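Local structure of gamma tubulin complex adapter mto2 (Schizosaccharomyces pombe, 6GDJ) at residues P5-M9 with C52-A56; A12-L16 with C59-V63. The protein acts together with mto1 to promote nucleation of at least a subset of cytoplasmic microtubules by recruiting the gamma-tubulin complex to interphase and equatorial microtubule organizing centres. All coordinates share one frame; numbering follows the deposited sequence.

Contact 1 (P5-M9 with C52-A56); sequences PLSTM and CRSLA
Met9 reaches Cys52 and Leu55 because its CG stands anti to the backbone N (chi1 176°) and the chain runs on extended until a bend at chi3 (67°) turns the terminal methyl so that it lies beside the thiol. Cys52 answers with SG set beside its own backbone N, which leaves the sulfur next to that methyl: Met9 CE lies 3.7 Å from Cys52 SG. Further up the same side chain, Met9 SD rests against Leu55 CD1 at 3.9 Å; these two side chains run side by side and point the same way. At the start of helix 5-17 Pro5 directs CB at the partner helix, 3.8 Å from Cys52 CB, while its CG lies obliquely by the guanidinium of Arg53, 3.9 Å from NH1. One turn on, the backbones come close at Ala56, with Ala56 CB 3.7 Å from Met9 CA and the CA atoms of Ala56 and Met9 4.1 Å apart. The segment axes run almost parallel at 18° and come within 8.0 Å, a close approach consistent with the small side chains of Cys52 and Ala56. Thr8 turns its hydroxyl back to its own helix: OG1 donates to Pro5 O over 2.9 Å, from the same face of the carbonyl as Met9 N, so one oxygen in the first turn takes two donors. Helix 23-42 covers another flank through Val33 and Ala36 on Met9 and Val40 on Cys52, and Ala32 of the second subunit packs on Leu55. The chemistry is thus that of an apolar helix-helix seam in the dimerisation domain, buried at Met9, Cys52 and Ala56 and more open at Pro5 and Arg53: across it cohesion comes from sulfur and aliphatic contacts, and the Thr8 hydroxyl is bonded within its own helix.

Contact 2 (A12-L16 with C59-V63); sequences ALMRL and CLGLV
The guanidinium of Arg15 is the flat group here, and the Leu60 methyl CD2 meets it obliquely, 3.5 Å from NH1, while NH2 is hydrogen-bonded to a bound glycerol, probably from the crystallisation liquor. The same methyl also touches Ala12 CB at 3.8 Å, so Leu60 spans the outer margin of the contact between an apolar and a charged neighbour. Inward, Ala12 CB sits 3.7 Å from Cys59 CB, and the thiol of Cys59 slips past it to lie near Leu13 CA. Leu16 reaches in among Cys59, Leu62 and Val63. With CG anti to the backbone N (chi1 176°), its branches divide the work: CD1 presses on Leu62 CB at 3.7 Å, and CD2 lies 4.0 Å from Cys59 SG. Val63 CG2 packs on Leu16 CA at the base of the side chain, 3.7 Å away. An alanine here would probably leave Cys59 SG and Leu62 CB without the leucine methyls that cover them, opening a gap between them. Val29 on Cys59 and Ile25 on Leu62, both from helix 23-42, back this layer, and Ile25 of the second subunit also touches Leu62. The segment axes are inclined at 26°, and aliphatic carbon and a thiol fill the join, consistent with an apolar core whose charged margin is left to Arg15.

Contacts 1 and 2 are successive layers of one helix pair, their centres 10 Å apart, and both join helix 5-17 to helix 46-72. Along the chain their segments alternate, 5-9, 12-16, 52-56, 59-63, so the same seven-residue step separates the layers on each helix. They meet directly where Ala56 O of contact 1 packs on Ala12 CB of contact 2. Helix 23-42 lies between the two helices in sequence and supports both layers from within the chain, while the second subunit touches both. Helix 5-17 is thus packed along helix 46-72, the helix of this pair whose residues Leu55 and Leu62 also meet the second subunit of this twin-cysteine dimerisation domain.

Contact 1 (P5-M9 with C52-A56)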
loop_
_atom_site.group_PDB
_atom_site.type_symbol
_atom_site.label_atom_id
_atom_site.label_comp_id
_atom_site.label_asym_id
_atom_site.label_seq_id
_atom_site.Cartn_x
_atom_site.Cartn_y
_atom_site.Cartn_z
ATOM N N PRO A 5 -7.823 -6.967 -12.252
ATOM C CA PRO A 5 -7.244 -6.245 -11.105
ATOM C C PRO A 5 -5.772 -5.819 -11.305
ATOM O O PRO A 5 -5.398 -4.724 -10.888
ATOM C CB PRO A 5 -7.395 -7.248 -9.961
ATOM C CG PRO A 5 -8.599 -8.006 -10.333
ATOM C CD PRO A 5 -8.504 -8.200 -11.814
ATOM N N LEU A 6 -4.966 -6.678 -11.908
ATOM C CA LEU A 6 -3.584 -6.338 -12.216
ATOM C C LEU A 6 -3.459 -5.041 -13.022
ATOM O O LEU A 6 -2.671 -4.137 -12.686
ATOM C CB LEU A 6 -2.960 -7.488 -12.964
ATOM C CG LEU A 6 -1.608 -7.277 -13.602
ATOM C CD1 LEU A 6 -0.658 -6.968 -12.502
ATOM C CD2 LEU A 6 -1.184 -8.561 -14.350
ATOM N N SER A 7 -4.269 -4.940 -14.080
ATOM C CA SER A 7 -4.309 -3.725 -14.884
ATOM C C SER A 7 -4.775 -2.482 -14.207
ATOM O O SER A 7 -4.199 -1.428 -14.398
ATOM C CB SER A 7 -5.170 -3.972 -16.110
ATOM O OG SER A 7 -4.605 -5.077 -16.727
ATOM N N THR A 8 -5.764 -2.602 -13.330
ATOM C CA THR A 8 -6.262 -1.457 -12.535
ATOM C C THR A 8 -5.171 -0.909 -11.620
ATOM O O THR A 8 -5.000 0.278 -11.496
ATOM C CB THR A 8 -7.562 -1.756 -11.754
ATOM O OG1 THR A 8 -7.384 -2.671 -10.709
ATOM C CG2 THR A 8 -8.568 -2.282 -12.729
ATOM N N MET A 9 -4.431 -1.852 -11.052
ATOM C CA MET A 9 -3.341 -1.510 -10.149
ATOM C C MET A 9 -2.157 -0.829 -10.914
ATOM O O MET A 9 -1.675 0.224 -10.487
ATOM C CB MET A 9 -2.862 -2.767 -9.426
ATOM C CG MET A 9 -1.680 -2.557 -8.527
ATOM S SD MET A 9 -1.150 -4.105 -7.695
ATOM C CE MET A 9 -0.549 -5.056 -9.078
ATOM N N CYS A 52 -4.649 -6.627 -5.222
ATOM C CA CYS A 52 -4.402 -5.706 -6.316
ATOM C C CYS A 52 -5.403 -4.574 -6.361
ATOM O O CYS A 52 -5.043 -3.434 -6.567
ATOM C CB CYS A 52 -4.432 -6.440 -7.658
ATOM S SG CYS A 52 -3.040 -7.598 -7.936
ATOM N N ARG A 53 -6.705 -4.881 -6.135
ATOM C CA ARG A 53 -7.701 -3.817 -6.071
ATOM C C ARG A 53 -7.432 -2.840 -4.941
ATOM O O ARG A 53 -7.559 -1.614 -5.125
ATOM C CB ARG A 53 -9.142 -4.405 -5.923
ATOM C CG ARG A 53 -9.637 -5.115 -7.177
ATOM C CD ARG A 53 -11.157 -5.333 -7.094
ATOM N NE ARG A 53 -11.381 -6.355 -6.080
ATOM C CZ ARG A 53 -11.372 -7.679 -6.277
ATOM N NH1 ARG A 53 -11.238 -8.217 -7.488
ATOM N NH2 ARG A 53 -11.537 -8.456 -5.226
ATOM N N SER A 54 -6.979 -3.371 -3.770
ATOM C CA SER A 54 -6.652 -2.494 -2.681
ATOM C C SER A 54 -5.431 -1.580 -2.941
ATOM O O SER A 54 -5.459 -0.441 -2.583
ATOM C CB SER A 54 -6.489 -3.218 -1.386
ATOM O OG SER A 54 -5.359 -4.016 -1.352
ATOM N N LEU A 55 -4.422 -2.098 -3.648
ATOM C CA LEU A 55 -3.322 -1.262 -3.991
ATOM C C LEU A 55 -3.651 -0.254 -5.026
ATOM O O LEU A 55 -3.194 0.881 -4.940
ATOM C CB LEU A 55 -2.156 -2.157 -4.385
ATOM C CG LEU A 55 -1.509 -3.000 -3.291
ATOM C CD1 LEU A 55 -0.467 -4.012 -3.810
ATOM C CD2 LEU A 55 -0.944 -2.103 -2.194
ATOM N N ALA A 56 -4.538 -0.627 -5.959
ATOM C CA ALA A 56 -5.024 0.381 -6.936
ATOM C C ALA A 56 -5.719 1.531 -6.213
ATOM O O ALA A 56 -5.487 2.688 -6.428
ATOM C CB ALA A 56 -5.985 -0.245 -7.907
#

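Contact 2 (A12-L16 with C59-V63)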
loop_
_atom_site.group_PDB
_atom_site.type_symbol
_atom_site.label_atom_id
_atom_site.label_comp_id
_atom_site.label_asym_id
_atom_site.label_seq_id
_atom_site.Cartn_x
_atom_site.Cartn_y
_atom_site.Cartn_z
ATOM N N ALA A 12 -3.217 2.721 -11.971
ATOM C CA ALA A 12 -3.237 3.606 -10.851
ATOM C C ALA A 12 -1.845 3.995 -10.349
ATOM O O ALA A 12 -1.632 5.172 -10.029
ATOM C CB ALA A 12 -4.044 2.976 -9.705
ATOM N N LEU A 13 -0.906 3.047 -10.368
ATOM C CA LEU A 13 0.475 3.379 -9.998
ATOM C C LEU A 13 1.113 4.328 -11.002
ATOM O O LEU A 13 1.764 5.281 -10.632
ATOM C CB LEU A 13 1.289 2.131 -9.886
ATOM C CG LEU A 13 2.780 2.332 -9.626
ATOM C CD1 LEU A 13 3.016 3.145 -8.372
ATOM C CD2 LEU A 13 3.448 0.993 -9.622
ATOM N N MET A 14 0.864 4.065 -12.279
ATOM C CA MET A 14 1.421 4.944 -13.301
ATOM C C MET A 14 0.906 6.377 -13.120
ATOM O O MET A 14 1.651 7.351 -13.288
ATOM C CB MET A 14 1.076 4.381 -14.674
ATOM C CG MET A 14 1.877 3.149 -15.010
ATOM S SD MET A 14 1.462 2.331 -16.558
ATOM C CE MET A 14 2.088 3.522 -17.660
ATOM N N ARG A 15 -0.410 6.522 -12.814
ATOM C CA ARG A 15 -0.948 7.811 -12.522
ATOM C C ARG A 15 -0.262 8.456 -11.288
ATOM O O ARG A 15 0.099 9.621 -11.308
ATOM C CB ARG A 15 -2.443 7.771 -12.426
ATOM C CG ARG A 15 -3.112 7.441 -13.738
ATOM C CD ARG A 15 -4.629 7.304 -13.551
ATOM N NE ARG A 15 -5.270 8.559 -13.205
ATOM C CZ ARG A 15 -6.449 8.648 -12.567
ATOM N NH1 ARG A 15 -7.145 7.574 -12.307
ATOM N NH2 ARG A 15 -6.907 9.808 -12.240
ATOM N N LEU A 16 -0.149 7.679 -10.198
ATOM C CA LEU A 16 0.487 8.227 -8.997
ATOM C C LEU A 16 1.888 8.743 -9.264
ATOM O O LEU A 16 2.222 9.796 -8.786
ATOM C CB LEU A 16 0.543 7.117 -7.960
ATOM C CG LEU A 16 1.265 7.481 -6.659
ATOM C CD1 LEU A 16 0.652 8.721 -6.024
ATOM C CD2 LEU A 16 1.344 6.256 -5.727
ATOM N N CYS A 59 -3.286 3.845 -4.413
ATOM C CA CYS A 59 -2.633 4.739 -5.379
ATOM C C CYS A 59 -3.573 5.870 -5.761
ATOM O O CYS A 59 -3.172 7.012 -5.836
ATOM C CB CYS A 59 -2.199 3.960 -6.613
ATOM S SG CYS A 59 -0.744 2.916 -6.359
ATOM N N LEU A 60 -4.834 5.525 -5.985
ATOM C CA LEU A 60 -5.811 6.564 -6.344
ATOM C C LEU A 60 -6.133 7.540 -5.205
ATOM O O LEU A 60 -6.372 8.718 -5.379
ATOM C CB LEU A 60 -7.079 5.926 -6.895
ATOM C CG LEU A 60 -6.928 5.158 -8.229
ATOM C CD1 LEU A 60 -8.287 4.583 -8.644
ATOM C CD2 LEU A 60 -6.247 6.041 -9.262
ATOM N N GLY A 61 -6.060 7.040 -3.950
ATOM C CA GLY A 61 -6.267 7.915 -2.828
ATOM C C GLY A 61 -5.108 8.850 -2.647
ATOM O O GLY A 61 -5.300 10.010 -2.359
ATOM N N LEU A 62 -3.875 8.331 -2.912
ATOM C CA LEU A 62 -2.690 9.212 -2.911
ATOM C C LEU A 62 -2.716 10.270 -4.032
ATOM O O LEU A 62 -2.397 11.424 -3.819
ATOM C CB LEU A 62 -1.395 8.385 -2.997
ATOM C CG LEU A 62 -1.115 7.516 -1.770
ATOM C CD1 LEU A 62 -0.071 6.500 -2.108
ATOM C CD2 LEU A 62 -0.702 8.404 -0.593
ATOM N N VAL A 63 -3.273 9.876 -5.169
ATOM C CA VAL A 63 -3.513 10.837 -6.268
ATOM C C VAL A 63 -4.510 11.921 -5.833
ATOM O O VAL A 63 -4.279 13.089 -6.010
ATOM C CB VAL A 63 -4.030 10.112 -7.549
ATOM C CG1 VAL A 63 -4.687 11.091 -8.514
ATOM C CG2 VAL A 63 -2.929 9.311 -8.211
#